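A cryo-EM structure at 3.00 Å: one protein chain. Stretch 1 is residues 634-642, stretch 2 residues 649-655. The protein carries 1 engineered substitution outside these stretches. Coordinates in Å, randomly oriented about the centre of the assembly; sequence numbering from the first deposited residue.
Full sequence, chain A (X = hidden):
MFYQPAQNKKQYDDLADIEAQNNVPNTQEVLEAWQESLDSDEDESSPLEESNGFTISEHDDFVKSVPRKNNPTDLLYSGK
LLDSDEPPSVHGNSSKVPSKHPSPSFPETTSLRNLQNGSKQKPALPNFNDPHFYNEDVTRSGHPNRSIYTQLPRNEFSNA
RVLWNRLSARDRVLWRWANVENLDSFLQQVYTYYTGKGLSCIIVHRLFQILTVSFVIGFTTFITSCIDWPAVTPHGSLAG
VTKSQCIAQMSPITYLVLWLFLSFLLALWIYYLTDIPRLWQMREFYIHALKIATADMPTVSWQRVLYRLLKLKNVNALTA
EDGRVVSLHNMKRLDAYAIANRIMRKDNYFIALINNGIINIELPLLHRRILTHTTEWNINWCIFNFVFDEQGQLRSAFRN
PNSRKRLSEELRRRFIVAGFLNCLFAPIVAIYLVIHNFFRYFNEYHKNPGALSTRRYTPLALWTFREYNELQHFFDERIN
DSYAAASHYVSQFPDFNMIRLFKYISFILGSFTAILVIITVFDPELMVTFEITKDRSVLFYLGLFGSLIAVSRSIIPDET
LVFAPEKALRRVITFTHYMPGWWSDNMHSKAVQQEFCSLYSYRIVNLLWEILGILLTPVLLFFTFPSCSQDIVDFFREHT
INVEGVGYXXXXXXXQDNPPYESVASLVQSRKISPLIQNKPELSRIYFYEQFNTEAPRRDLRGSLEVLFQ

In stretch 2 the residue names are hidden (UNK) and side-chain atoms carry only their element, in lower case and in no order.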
# COMPACT_ATOMS: atom_id res chain seq x y z
N ASP A 634 26.60 -14.16 -39.20
CA ASP A 634 25.20 -13.81 -39.35
C ASP A 634 24.65 -13.21 -38.07
O ASP A 634 23.86 -12.27 -38.12
CB ASP A 634 24.39 -15.03 -39.78
CG ASP A 634 24.73 -15.49 -41.17
OD1 ASP A 634 25.74 -16.20 -41.34
OD2 ASP A 634 23.99 -15.13 -42.11
N PHE A 635 25.08 -13.73 -36.92
CA PHE A 635 24.59 -13.18 -35.66
C PHE A 635 24.93 -11.71 -35.54
O PHE A 635 24.13 -10.93 -35.02
CB PHE A 635 25.17 -13.96 -34.49
CG PHE A 635 24.80 -13.40 -33.16
CD1 PHE A 635 25.66 -12.56 -32.48
CD2 PHE A 635 23.59 -13.69 -32.59
CE1 PHE A 635 25.31 -12.04 -31.27
CE2 PHE A 635 23.24 -13.18 -31.38
CZ PHE A 635 24.10 -12.35 -30.73
N PHE A 636 26.09 -11.30 -36.03
CA PHE A 636 26.46 -9.90 -35.90
C PHE A 636 25.73 -9.02 -36.90
O PHE A 636 25.73 -7.80 -36.74
CB PHE A 636 27.96 -9.73 -36.04
CG PHE A 636 28.73 -10.16 -34.83
CD1 PHE A 636 28.78 -9.37 -33.71
CD2 PHE A 636 29.39 -11.37 -34.82
CE1 PHE A 636 29.48 -9.77 -32.61
CE2 PHE A 636 30.08 -11.77 -33.71
CZ PHE A 636 30.13 -10.96 -32.60
N ARG A 637 25.11 -9.62 -37.92
CA ARG A 637 24.34 -8.87 -38.90
C ARG A 637 22.86 -8.83 -38.56
O ARG A 637 22.24 -7.77 -38.60
CB ARG A 637 24.55 -9.46 -40.29
CG ARG A 637 23.62 -8.90 -41.34
CD ARG A 637 24.08 -9.28 -42.73
NE ARG A 637 24.56 -10.65 -42.81
CZ ARG A 637 23.77 -11.72 -42.84
NH1 ARG A 637 24.31 -12.93 -42.92
NH2 ARG A 637 22.46 -11.59 -42.77
N GLU A 638 22.28 -9.98 -38.21
CA GLU A 638 20.87 -10.03 -37.86
C GLU A 638 20.60 -9.27 -36.57
O GLU A 638 19.73 -8.39 -36.53
CB GLU A 638 20.41 -11.48 -37.72
CG GLU A 638 20.66 -12.34 -38.92
CD GLU A 638 20.38 -13.81 -38.65
OE1 GLU A 638 20.15 -14.16 -37.47
OE2 GLU A 638 20.39 -14.62 -39.60
N HIS A 639 21.33 -9.58 -35.51
CA HIS A 639 20.97 -9.16 -34.16
C HIS A 639 21.73 -7.93 -33.69
O HIS A 639 22.07 -7.82 -32.52
CB HIS A 639 21.16 -10.31 -33.19
CG HIS A 639 20.40 -11.54 -33.56
ND1 HIS A 639 21.00 -12.65 -34.11
CD2 HIS A 639 19.08 -11.84 -33.46
CE1 HIS A 639 20.09 -13.58 -34.33
NE2 HIS A 639 18.92 -13.11 -33.95
N THR A 640 22.00 -7.00 -34.59
CA THR A 640 22.60 -5.71 -34.26
C THR A 640 21.58 -4.61 -34.50
O THR A 640 20.98 -4.55 -35.58
CB THR A 640 23.84 -5.45 -35.11
OG1 THR A 640 24.85 -6.41 -34.78
CG2 THR A 640 24.37 -4.07 -34.85
N ILE A 641 21.38 -3.75 -33.51
CA ILE A 641 20.43 -2.66 -33.63
C ILE A 641 21.14 -1.36 -33.27
O ILE A 641 22.02 -1.34 -32.42
CB ILE A 641 19.19 -2.88 -32.73
CG1 ILE A 641 18.09 -1.89 -33.09
CG2 ILE A 641 19.55 -2.72 -31.28
CD1 ILE A 641 16.88 -1.99 -32.19
N ASN A 642 20.76 -0.29 -33.94
CA ASN A 642 21.38 1.01 -33.72
C ASN A 642 20.54 1.79 -32.71
O ASN A 642 19.42 2.20 -33.01
CB ASN A 642 21.51 1.78 -35.03
CG ASN A 642 22.38 3.02 -34.89
OD1 ASN A 642 22.28 3.76 -33.92
ND2 ASN A 642 23.23 3.25 -35.88
N UNK A 649 24.52 -1.69 -31.04
CA UNK A 649 24.56 -2.57 -29.89
C UNK A 649 23.93 -3.90 -30.29
O UNK A 649 23.36 -4.05 -31.36
c UNK A 649 24.32 -0.55 -28.46
c UNK A 649 22.36 -1.98 -28.91
c UNK A 649 23.85 -1.96 -28.68
N UNK A 650 24.07 -4.88 -29.41
CA UNK A 650 23.38 -6.14 -29.60
C UNK A 650 21.88 -5.91 -29.51
O UNK A 650 21.41 -5.09 -28.73
s UNK A 650 23.23 -8.83 -28.81
c UNK A 650 23.83 -7.16 -28.56
N UNK A 651 21.13 -6.63 -30.34
CA UNK A 651 19.68 -6.48 -30.31
C UNK A 651 19.06 -7.15 -29.10
O UNK A 651 17.88 -6.90 -28.82
o UNK A 651 18.31 -8.22 -31.27
c UNK A 651 19.06 -7.06 -31.57
N UNK A 652 19.79 -8.00 -28.39
CA UNK A 652 19.26 -8.61 -27.18
C UNK A 652 19.42 -7.69 -25.98
O UNK A 652 18.64 -7.79 -25.03
c UNK A 652 19.97 -9.93 -26.89
o UNK A 652 18.73 -14.16 -30.39
c UNK A 652 18.46 -11.76 -27.69
c UNK A 652 18.16 -12.79 -28.54
c UNK A 652 19.63 -11.04 -27.84
c UNK A 652 20.20 -12.43 -29.70
c UNK A 652 19.03 -13.12 -29.54
c UNK A 652 20.50 -11.40 -28.85
N UNK A 653 20.43 -6.83 -26.00
CA UNK A 653 20.64 -5.91 -24.90
C UNK A 653 19.50 -4.92 -24.76
O UNK A 653 19.27 -4.41 -23.66
c UNK A 653 21.96 -5.18 -25.09
N UNK A 654 18.79 -4.63 -25.85
CA UNK A 654 17.72 -3.65 -25.81
C UNK A 654 16.38 -4.25 -25.40
O UNK A 654 15.47 -3.49 -25.03
c UNK A 654 18.89 -2.41 -27.62
c UNK A 654 17.57 -2.95 -27.17
c UNK A 654 17.02 -3.91 -28.18
N UNK A 655 16.23 -5.57 -25.45
CA UNK A 655 15.03 -6.20 -24.91
C UNK A 655 15.13 -6.37 -23.40
O UNK A 655 14.34 -5.80 -22.65
c UNK A 655 13.82 -6.25 -28.98
c UNK A 655 14.81 -7.56 -25.59
c UNK A 655 14.53 -8.51 -29.22
c UNK A 655 14.55 -7.48 -27.05
c UNK A 655 14.06 -6.32 -27.63
c UNK A 655 14.77 -8.57 -27.86
c UNK A 655 14.05 -7.35 -29.77

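Position 649 has three side-chain carbons, one of them carrying the other two. The branch is at CB, and no heteroatom is present. One of the outer carbons lies 3.7 Å from CG2 of Ile 641. Three carbons branched at CB identify Val 649. Its backbone is paired with that of Ile 641: Ile 641 N donates to Val 649 O at 2.9 Å, and Val 649 N donates to Ile 641 O at 2.9 Å. This is the hydrogen-bonded pair of an antiparallel bridge, and both side chains emerge on the same face of the sheet. Val 649 O also accepts a CA-H...O contact from CA of Thr 640, at 3.4 Å.

Position 650 has one carbon followed by one sulfur. The sulfur lies 4.1 Å from CZ of Phe 635. A chain that ends at sulfur directly after CB is cysteine, since methionine would need more carbons. The residue is Cys 650. It forms the non-hydrogen-bonded pair of the bridge with Thr 640, with the two CA atoms 4.7 Å apart and the side chains diverging. Its CB points away from stretch 1, yet Phe 635 reaches SG from the preceding helix. The approach to that ring is oblique.

Position 651 has one carbon and one oxygen. The oxygen is 4.0 Å from CB of His 639 and lies at the edge of the imidazole, near its plane. One carbon bearing a lone oxygen makes this Ser 651. Its CB points toward stretch 1. The firm link is in the backbone, where Ser 651 N donates to His 639 O at 2.7 Å.

Position 652 has one carbon, then a ring of six carbons bearing one oxygen. A ring carbon lies 3.6 Å from CE2 of Phe 635, edge to edge. The oxygen sits over one face of the His 639 ring, 3.7 Å from NE2. The oxygen separates it from phenylalanine, and the residue is Tyr 652. The ring carbon near Phe 635 is CE2, and the oxygen is OH. The Tyr 652 and His 639 rings are near parallel but slid apart, with little overlap. Tyr 652 N also donates to Cys 650 SG at 3.6 Å.

Position 653 has a single carbon, which makes no contact with stretch 1. This is Ala 653.

Position 654 has three carbons, again branched at CB. One outer carbon lies 3.7 Å from CG2 of Ile 641. This is Val 654, with its CB pointing toward stretch 1.

Position 655 has one carbon and a ring of six carbons without oxygen. Its nearest ring carbon is still 6.1 Å from CD1 of Ile 641, too far for contact. The residue is Phe 655.

The contact rests on a short antiparallel pairing held by three backbone hydrogen bonds. Side chains fill in around it. Ile 641 packs against Val 649 and Val 654. Phe 635 meets Cys 650 and Tyr 652, while His 639 meets Ser 651 and Tyr 652. Together the stretches bury 415 Å², both sides summed.

Stretch 2 649-655: VCSYAVF
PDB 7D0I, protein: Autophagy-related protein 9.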